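Local coordinates for protein phosphoglycerate kinase (Coxiella burnetii, PDB 4NG4) that catalyses the reversible transfer of a phosphate group between ATP and 3-phosphoglycerate in glycolysis, at residues D32-M37 with L68-R73; L279-K284 with E330-S335. All blocks are in the same frame, centred on the assembly; numbering follows the deposited sequence.

Contact 1: D32-M37 with L68-R73; sequences DLNVPM and LSHLGR
The H70 imidazole meets two other flat groups, the N34 amide and the D32 carboxylate, and both come at it obliquely. On the N34 side, CB lies 3.3 Å from H70 NE2, and the amide plane makes 49° with the ring. N34 ND2 is also near NE2, but the angle is too poor for a hydrogen bond. On the D32 side, OD1 approaches H70 CE1 at 3.3 Å, the carboxylate being turned only 30° from the ring plane. Chi1 of H70 (67°) sets CG between the backbone N and the carbonyl carbon; ND1 bonds to R30.

Two hydrogen bonds join the backbones to side chains. L33 N donates to S69 OG at 2.9 Å, and E31 O and H70 O both lie within reach of the hydroxyl's one proton. N34 OD1 receives G72 N at 2.9 Å, the donor standing above the carbonyl plane.

Both loops leave the C-terminal edge of the parallel sheet of the N-terminal domain, from adjacent strands 26-31 and 64-69, a position consistent with the predicted 3-phosphoglycerate site to which D32, L33, N34 and H70 to R73 belong. N34 is the centre of an inverse gamma turn. Farther along, the apolar part is thin: M37 CE reaches L71 CD1 at 3.7 Å, the two side chains crossing at about a right angle. Beyond it, N122 and R124 hold the carbonyls of L71 and G72.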
ATOM      1  N   ASP A  32       0.890 -10.397   8.790  1.00 29.11           N
ATOM      2  CA  ASP A  32      -0.265  -9.506   8.848  1.00 27.92           C
ATOM      3  C   ASP A  32      -1.488 -10.399   8.681  1.00 28.76           C
ATOM      4  O   ASP A  32      -1.954 -10.647   7.586  1.00 30.88           O
ATOM      5  CB  ASP A  32      -0.176  -8.433   7.753  1.00 28.37           C
ATOM      6  CG  ASP A  32      -1.340  -7.436   7.786  1.00 29.64           C
ATOM      7  OD1 ASP A  32      -2.228  -7.516   8.665  1.00 29.58           O
ATOM      8  OD2 ASP A  32      -1.380  -6.541   6.912  1.00 33.23           O
ATOM      9  N   LEU A  33      -1.969 -10.912   9.799  1.00 28.15           N
ATOM     10  CA  LEU A  33      -3.186 -11.732   9.857  1.00 29.23           C
ATOM     11  C   LEU A  33      -4.357 -10.918  10.429  1.00 27.98           C
ATOM     12  O   LEU A  33      -5.307 -11.491  10.936  1.00 28.52           O
ATOM     13  CB  LEU A  33      -2.921 -12.967  10.733  1.00 29.83           C
ATOM     14  CG  LEU A  33      -1.581 -13.674  10.473  1.00 30.94           C
ATOM     15  CD1 LEU A  33      -1.476 -14.972  11.287  1.00 31.80           C
ATOM     16  CD2 LEU A  33      -1.372 -13.949   8.983  1.00 32.05           C
ATOM     17  N   ASN A  34      -4.263  -9.588  10.318  1.00 26.44           N
ATOM     18  CA  ASN A  34      -5.220  -8.612  10.882  1.00 25.30           C
ATOM     19  C   ASN A  34      -6.519  -8.587  10.080  1.00 26.56           C
ATOM     20  O   ASN A  34      -6.791  -7.647   9.356  1.00 26.69           O
ATOM     21  CB  ASN A  34      -4.562  -7.207  10.901  1.00 24.01           C
ATOM     22  CG  ASN A  34      -5.437  -6.138  11.510  1.00 22.47           C
ATOM     23  OD1 ASN A  34      -6.214  -6.390  12.405  1.00 23.06           O
ATOM     24  ND2 ASN A  34      -5.294  -4.925  11.026  1.00 22.08           N
ATOM     25  N   VAL A  35      -7.311  -9.630  10.232  1.00 28.00           N
ATOM     26  CA  VAL A  35      -8.493  -9.832   9.411  1.00 30.88           C
ATOM     27  C   VAL A  35      -9.703  -9.071   9.953  1.00 31.44           C
ATOM     28  O   VAL A  35      -9.803  -8.855  11.151  1.00 30.03           O
ATOM     29  CB  VAL A  35      -8.839 -11.339   9.300  1.00 33.11           C
ATOM     30  CG1 VAL A  35      -7.691 -12.100   8.641  1.00 33.05           C
ATOM     31  CG2 VAL A  35      -9.150 -11.913  10.670  1.00 32.13           C
ATOM     32  N   PRO A  36     -10.633  -8.667   9.066  1.00 34.19           N
ATOM     33  CA  PRO A  36     -11.945  -8.129   9.483  1.00 35.67           C
ATOM     34  C   PRO A  36     -12.786  -9.148  10.268  1.00 37.32           C
ATOM     35  O   PRO A  36     -12.643 -10.350  10.051  1.00 38.72           O
ATOM     36  CB  PRO A  36     -12.633  -7.804   8.152  1.00 38.62           C
ATOM     37  CG  PRO A  36     -11.546  -7.722   7.155  1.00 38.34           C
ATOM     38  CD  PRO A  36     -10.474  -8.653   7.602  1.00 36.03           C
ATOM     39  N   MET A  37     -13.643  -8.674  11.174  1.00 37.65           N
ATOM     40  CA  MET A  37     -14.470  -9.564  11.999  1.00 39.40           C
ATOM     41  C   MET A  37     -15.835  -8.963  12.341  1.00 41.74           C
ATOM     42  O   MET A  37     -15.956  -7.770  12.567  1.00 40.81           O
ATOM     43  CB  MET A  37     -13.742  -9.923  13.304  1.00 36.92           C
ATOM     44  CG  MET A  37     -12.467 -10.750  13.109  1.00 35.40           C
ATOM     45  SD  MET A  37     -11.876 -11.567  14.599  1.00 31.87           S
ATOM     46  CE  MET A  37     -10.325 -12.234  14.035  1.00 30.73           C
ATOM     47  N   LEU A  68       3.606 -14.795  14.411  1.00 32.85           N
ATOM     48  CA  LEU A  68       3.400 -13.552  15.147  1.00 30.67           C
ATOM     49  C   LEU A  68       2.504 -12.594  14.340  1.00 28.48           C
ATOM     50  O   LEU A  68       2.675 -12.466  13.132  1.00 28.96           O
ATOM     51  CB  LEU A  68       4.764 -12.924  15.422  1.00 30.98           C
ATOM     52  CG  LEU A  68       4.964 -12.202  16.744  1.00 30.89           C
ATOM     53  CD1 LEU A  68       4.713 -13.110  17.971  1.00 31.45           C
ATOM     54  CD2 LEU A  68       6.368 -11.630  16.744  1.00 32.83           C
ATOM     55  N   SER A  69       1.529 -11.965  14.987  1.00 26.75           N
ATOM     56  CA  SER A  69       0.648 -11.025  14.285  1.00 25.63           C
ATOM     57  C   SER A  69      -0.079 -10.041  15.192  1.00 24.21           C
ATOM     58  O   SER A  69      -0.165 -10.224  16.404  1.00 24.17           O
ATOM     59  CB  SER A  69      -0.406 -11.748  13.443  1.00 26.53           C
ATOM     60  OG  SER A  69      -1.046 -10.831  12.570  1.00 25.48           O
ATOM     61  N   HIS A  70      -0.586  -8.978  14.575  1.00 23.13           N
ATOM     62  CA  HIS A  70      -1.393  -8.015  15.287  1.00 22.40           C
ATOM     63  C   HIS A  70      -2.849  -8.293  14.944  1.00 22.45           C
ATOM     64  O   HIS A  70      -3.130  -9.104  14.068  1.00 23.58           O
ATOM     65  CB  HIS A  70      -0.968  -6.576  14.960  1.00 21.68           C
ATOM     66  CG  HIS A  70      -1.225  -6.170  13.546  1.00 22.83           C
ATOM     67  ND1 HIS A  70      -0.436  -6.587  12.496  1.00 23.89           N
ATOM     68  CD2 HIS A  70      -2.183  -5.377  13.007  1.00 23.30           C
ATOM     69  CE1 HIS A  70      -0.894  -6.066  11.371  1.00 24.52           C
ATOM     70  NE2 HIS A  70      -1.959  -5.335  11.653  1.00 24.61           N
ATOM     71  N   LEU A  71      -3.768  -7.659  15.674  1.00 21.98           N
ATOM     72  CA  LEU A  71      -5.203  -7.732  15.373  1.00 22.46           C
ATOM     73  C   LEU A  71      -5.883  -6.540  16.011  1.00 21.60           C
ATOM     74  O   LEU A  71      -5.826  -6.368  17.218  1.00 21.65           O
ATOM     75  CB  LEU A  71      -5.811  -9.027  15.900  1.00 23.74           C
ATOM     76  CG  LEU A  71      -7.194  -9.422  15.376  1.00 25.69           C
ATOM     77  CD1 LEU A  71      -7.661 -10.718  16.040  1.00 27.63           C
ATOM     78  CD2 LEU A  71      -8.202  -8.346  15.629  1.00 27.40           C
ATOM     79  N   GLY A  72      -6.506  -5.709  15.196  1.00 21.45           N
ATOM     80  CA  GLY A  72      -7.153  -4.510  15.687  1.00 21.68           C
ATOM     81  C   GLY A  72      -6.238  -3.561  16.452  1.00 20.86           C
ATOM     82  O   GLY A  72      -5.020  -3.520  16.233  1.00 20.09           O
ATOM     83  N   ARG A  73      -6.846  -2.785  17.345  1.00 21.23           N
ATOM     84  CA  ARG A  73      -6.134  -1.902  18.248  1.00 20.98           C
ATOM     85  C   ARG A  73      -6.653  -2.098  19.674  1.00 21.74           C
ATOM     86  O   ARG A  73      -7.586  -1.405  20.108  1.00 22.33           O
ATOM     87  CB  ARG A  73      -6.318  -0.463  17.806  1.00 21.75           C
ATOM     88  CG  ARG A  73      -5.701  -0.169  16.449  1.00 22.14           C
ATOM     89  CD  ARG A  73      -5.931   1.259  16.008  1.00 24.25           C
ATOM     90  NE  ARG A  73      -5.531   1.456  14.620  1.00 25.08           N
ATOM     91  CZ  ARG A  73      -4.272   1.579  14.195  1.00 24.98           C
ATOM     92  NH1 ARG A  73      -3.254   1.531  15.039  1.00 25.32           N
ATOM     93  NH2 ARG A  73      -4.024   1.757  12.912  1.00 25.59           N
TER

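Contact 2: L279-K284 with E330-S335; sequences LSEDAK and EIEAFS. With ADP (adenosine-5'-diphosphate), chain E.
L279 and I331 form the close-packed side of this contact together with F334, the one buried residue among those that touch. CG of L279 is anti to the backbone N (chi1 179°). Its CD1 lies 3.4 Å from F334 CD2, oblique to the ring, and 3.7 Å from I331 CG2. One face of the F334 ring has A333 CB over its centre, 4.1 Å above the plane. I274 and A276 of strand 272-276 also touch this ring, and F300 meets it with its own. I331 CD1 extends the apolar patch to E281, 3.4 Å from its CB. No hydrogen bond crosses between the segments; what attraction there is comes from apolar packing.

Both segments are loops of the C-terminal, nucleotide-binding domain. Residues 279-284 connect strand 272-276 to strand 286-289, while the loop holding 330-335 leads into helix 336-347. A type I beta turn runs from E332 to S335, and in it S335 OG donates to E332 O at 2.9 Å.

The solvent side is looser. E281 and E332 lie side by side and point the same way, their carboxylates 3.8 Å apart between E281 OE2 and E332 OE1. Such like charges would be expected to repel each other, though both residues are exposed.

E330 takes no part in the packing. Its chain bends at chi2 (94°), and its carboxylate meets ADP: OE2 accepts the O3' hydroxyl at 2.6 Å, and both oxygens lie within hydrogen-bonding distance of O2'.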
ATOM      1  N   LEU A 279     -23.492  17.015  -6.777  1.00 33.89           N
ATOM      2  CA  LEU A 279     -22.899  15.691  -6.956  1.00 33.58           C
ATOM      3  C   LEU A 279     -23.876  14.558  -6.667  1.00 35.88           C
ATOM      4  O   LEU A 279     -24.053  14.159  -5.514  1.00 36.65           O
ATOM      5  CB  LEU A 279     -21.657  15.546  -6.072  1.00 31.99           C
ATOM      6  CG  LEU A 279     -20.888  14.208  -6.103  1.00 31.99           C
ATOM      7  CD1 LEU A 279     -20.665  13.666  -7.535  1.00 30.69           C
ATOM      8  CD2 LEU A 279     -19.550  14.378  -5.391  1.00 30.09           C
ATOM      9  N   SER A 280     -24.484  14.032  -7.729  1.00 37.50           N
ATOM     10  CA  SER A 280     -25.456  12.931  -7.636  1.00 40.10           C
ATOM     11  C   SER A 280     -25.692  12.287  -9.018  1.00 41.41           C
ATOM     12  O   SER A 280     -25.438  12.926 -10.051  1.00 40.77           O
ATOM     13  CB  SER A 280     -26.779  13.451  -7.058  1.00 42.24           C
ATOM     14  OG  SER A 280     -27.235  14.582  -7.784  1.00 42.15           O
ATOM     15  N   GLU A 281     -26.205  11.049  -9.044  1.00 43.41           N
ATOM     16  CA  GLU A 281     -26.480  10.350 -10.314  1.00 44.81           C
ATOM     17  C   GLU A 281     -27.534  11.067 -11.170  1.00 46.65           C
ATOM     18  O   GLU A 281     -27.855  10.604 -12.267  1.00 48.54           O
ATOM     19  CB  GLU A 281     -26.927   8.889 -10.058  1.00 47.13           C
ATOM     20  CG  GLU A 281     -28.406   8.716  -9.647  1.00 50.83           C
ATOM     21  CD  GLU A 281     -28.823   7.265  -9.393  1.00 53.77           C
ATOM     22  OE1 GLU A 281     -29.990   6.907  -9.702  1.00 57.51           O
ATOM     23  OE2 GLU A 281     -27.996   6.482  -8.879  1.00 52.83           O
ATOM     24  N   ASP A 282     -28.024  12.210 -10.686  1.00 46.32           N
ATOM     25  CA  ASP A 282     -29.318  12.773 -11.078  1.00 48.78           C
ATOM     26  C   ASP A 282     -29.246  14.096 -11.842  1.00 47.98           C
ATOM     27  O   ASP A 282     -30.142  14.395 -12.641  1.00 50.11           O
ATOM     28  CB  ASP A 282     -30.123  13.010  -9.801  1.00 50.16           C
ATOM     29  CG  ASP A 282     -31.596  12.766  -9.983  1.00 54.03           C
ATOM     30  OD1 ASP A 282     -31.944  11.756 -10.632  1.00 56.45           O
ATOM     31  OD2 ASP A 282     -32.401  13.566  -9.455  1.00 55.27           O
ATOM     32  N   ALA A 283     -28.201  14.884 -11.572  1.00 45.03           N
ATOM     33  CA  ALA A 283     -28.041  16.240 -12.122  1.00 44.18           C
ATOM     34  C   ALA A 283     -27.427  16.248 -13.521  1.00 43.64           C
ATOM     35  O   ALA A 283     -26.854  15.250 -13.954  1.00 43.32           O
ATOM     36  CB  ALA A 283     -27.175  17.056 -11.193  1.00 41.54           C
ATOM     37  N   LYS A 284     -27.550  17.378 -14.221  1.00 43.75           N
ATOM     38  CA  LYS A 284     -26.922  17.562 -15.543  1.00 43.33           C
ATOM     39  C   LYS A 284     -25.396  17.448 -15.524  1.00 40.30           C
ATOM     40  O   LYS A 284     -24.717  18.331 -14.996  1.00 38.74           O
ATOM     41  CB  LYS A 284     -27.264  18.941 -16.106  1.00 44.06           C
ATOM     42  CG  LYS A 284     -28.637  19.055 -16.716  1.00 47.98           C
ATOM     43  CD  LYS A 284     -28.603  18.925 -18.241  1.00 50.18           C
ATOM     44  CE  LYS A 284     -29.990  19.185 -18.867  1.00 54.61           C
ATOM     45  NZ  LYS A 284     -30.319  20.636 -19.050  1.00 56.02           N
ATOM     46  N   GLU A 330     -17.290   6.680  -7.904  1.00 32.53           N
ATOM     47  CA  GLU A 330     -18.335   5.998  -7.107  1.00 34.69           C
ATOM     48  C   GLU A 330     -19.727   6.275  -7.645  1.00 36.22           C
ATOM     49  O   GLU A 330     -20.568   5.386  -7.670  1.00 38.35           O
ATOM     50  CB  GLU A 330     -18.280   6.401  -5.625  1.00 34.47           C
ATOM     51  CG  GLU A 330     -16.928   6.122  -4.917  1.00 33.85           C
ATOM     52  CD  GLU A 330     -15.969   7.329  -4.918  1.00 32.39           C
ATOM     53  OE1 GLU A 330     -16.201   8.306  -5.672  1.00 31.65           O
ATOM     54  OE2 GLU A 330     -14.973   7.298  -4.163  1.00 32.34           O
ATOM     55  N   ILE A 331     -19.966   7.514  -8.064  1.00 35.43           N
ATOM     56  CA  ILE A 331     -21.193   7.859  -8.769  1.00 37.26           C
ATOM     57  C   ILE A 331     -20.930   7.638 -10.259  1.00 37.28           C
ATOM     58  O   ILE A 331     -19.813   7.839 -10.727  1.00 35.68           O
ATOM     59  CB  ILE A 331     -21.665   9.303  -8.437  1.00 36.71           C
ATOM     60  CG1 ILE A 331     -23.099   9.532  -8.914  1.00 39.32           C
ATOM     61  CG2 ILE A 331     -20.747  10.320  -9.028  1.00 34.78           C
ATOM     62  CD1 ILE A 331     -24.135   8.710  -8.124  1.00 43.02           C
ATOM     63  N   GLU A 332     -21.963   7.214 -10.986  1.00 39.55           N
ATOM     64  CA  GLU A 332     -21.808   6.568 -12.299  1.00 40.37           C
ATOM     65  C   GLU A 332     -21.567   7.524 -13.455  1.00 39.29           C
ATOM     66  O   GLU A 332     -20.903   7.162 -14.414  1.00 39.11           O
ATOM     67  CB  GLU A 332     -23.029   5.689 -12.616  1.00 43.60           C
ATOM     68  CG  GLU A 332     -23.315   4.601 -11.558  1.00 46.01           C
ATOM     69  CD  GLU A 332     -24.224   5.062 -10.381  1.00 48.19           C
ATOM     70  OE1 GLU A 332     -24.461   6.287 -10.201  1.00 46.84           O
ATOM     71  OE2 GLU A 332     -24.707   4.174  -9.631  1.00 50.24           O
ATOM     72  N   ALA A 333     -22.125   8.727 -13.389  1.00 38.89           N
ATOM     73  CA  ALA A 333     -21.887   9.729 -14.426  1.00 38.16           C
ATOM     74  C   ALA A 333     -20.409  10.179 -14.423  1.00 35.46           C
ATOM     75  O   ALA A 333     -19.830  10.519 -15.464  1.00 34.93           O
ATOM     76  CB  ALA A 333     -22.804  10.917 -14.221  1.00 38.47           C
ATOM     77  N   PHE A 334     -19.800  10.142 -13.245  1.00 33.56           N
ATOM     78  CA  PHE A 334     -18.494  10.723 -13.053  1.00 31.07           C
ATOM     79  C   PHE A 334     -17.379   9.656 -13.016  1.00 30.51           C
ATOM     80  O   PHE A 334     -16.276   9.911 -12.503  1.00 28.41           O
ATOM     81  CB  PHE A 334     -18.548  11.602 -11.805  1.00 29.83           C
ATOM     82  CG  PHE A 334     -19.633  12.661 -11.868  1.00 30.50           C
ATOM     83  CD1 PHE A 334     -19.743  13.502 -12.972  1.00 30.34           C
ATOM     84  CD2 PHE A 334     -20.547  12.810 -10.847  1.00 31.22           C
ATOM     85  CE1 PHE A 334     -20.727  14.469 -13.046  1.00 30.79           C
ATOM     86  CE2 PHE A 334     -21.536  13.777 -10.921  1.00 32.68           C
ATOM     87  CZ  PHE A 334     -21.622  14.608 -12.029  1.00 32.12           C
ATOM     88  N   SER A 335     -17.661   8.501 -13.635  1.00 31.95           N
ATOM     89  CA  SER A 335     -16.785   7.333 -13.586  1.00 32.08           C
ATOM     90  C   SER A 335     -16.076   7.011 -14.913  1.00 32.62           C
ATOM     91  O   SER A 335     -15.121   6.215 -14.937  1.00 31.85           O
ATOM     92  CB  SER A 335     -17.593   6.110 -13.168  1.00 34.13           C
ATOM     93  OG  SER A 335     -18.392   5.659 -14.240  1.00 36.35           O
TER
HETATM   94  PB  ADP E 402      -6.576   6.156  -2.936  1.00 64.95           P
HETATM   95  O1B ADP E 402      -7.063   5.252  -4.042  1.00 64.55           O
HETATM   96  O2B ADP E 402      -7.213   5.857  -1.594  1.00 64.53           O
HETATM   97  O3B ADP E 402      -5.077   6.333  -2.895  1.00 64.85           O
HETATM   98  PA  ADP E 402      -7.075   8.947  -2.491  1.00 66.55           P
HETATM   99  O1A ADP E 402      -7.130   8.572  -1.030  1.00 67.34           O
HETATM  100  O2A ADP E 402      -5.917   9.790  -2.955  1.00 67.07           O
HETATM  101  O3A ADP E 402      -7.119   7.609  -3.405  1.00 65.49           O
HETATM  102  O5' ADP E 402      -8.466   9.718  -2.807  1.00 66.67           O
HETATM  103  C5' ADP E 402      -9.466   9.186  -3.686  1.00 66.13           C
HETATM  104  C4' ADP E 402     -10.854   9.640  -3.258  1.00 66.00           C
HETATM  105  O4' ADP E 402     -11.012  11.033  -3.554  1.00 66.11           O
HETATM  106  C3' ADP E 402     -11.959   8.873  -3.987  1.00 65.94           C
HETATM  107  O3' ADP E 402     -12.806   8.183  -3.056  1.00 65.17           O
HETATM  108  C2' ADP E 402     -12.706   9.919  -4.807  1.00 65.91           C
HETATM  109  O2' ADP E 402     -14.128   9.799  -4.710  1.00 65.35           O
HETATM  110  C1' ADP E 402     -12.231  11.272  -4.272  1.00 66.02           C
HETATM  111  N9  ADP E 402     -12.063  12.270  -5.379  1.00 65.91           N
HETATM  112  C8  ADP E 402     -11.231  12.169  -6.444  1.00 65.24           C
HETATM  113  N7  ADP E 402     -11.358  13.257  -7.249  1.00 65.17           N
HETATM  114  C5  ADP E 402     -12.278  14.080  -6.706  1.00 64.82           C
HETATM  115  C6  ADP E 402     -12.883  15.393  -7.038  1.00 64.00           C
HETATM  116  N6  ADP E 402     -12.528  16.081  -8.151  1.00 63.31           N
HETATM  117  N1  ADP E 402     -13.810  15.888  -6.177  1.00 64.63           N
HETATM  118  C2  ADP E 402     -14.202  15.240  -5.054  1.00 64.66           C
HETATM  119  N3  ADP E 402     -13.694  14.045  -4.699  1.00 65.14           N
HETATM  120  C4  ADP E 402     -12.747  13.424  -5.468  1.00 65.54           C

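Contacts 1 and 2 do not touch: their centres are 36 Å apart and their nearest atoms about 19 Å. They belong to the two domains of the kinase, 32-37 with 68-73 to the predicted phosphoglycerate side and 279-284 with 330-335 to the nucleotide side. Contact 2 borders the bound ADP through E330, and F334 belongs with D301 and T338 to the observed magnesium site, though its side chain stays about 6 Å from the ion. From contact 1, D32 OD2 is 16.1 Å from ADP O2B, which suggests that substrate and nucleotide sites are not brought together here. This is consistent with an open form of the enzyme, since phosphoglycerate kinases close by hinge bending between the domains.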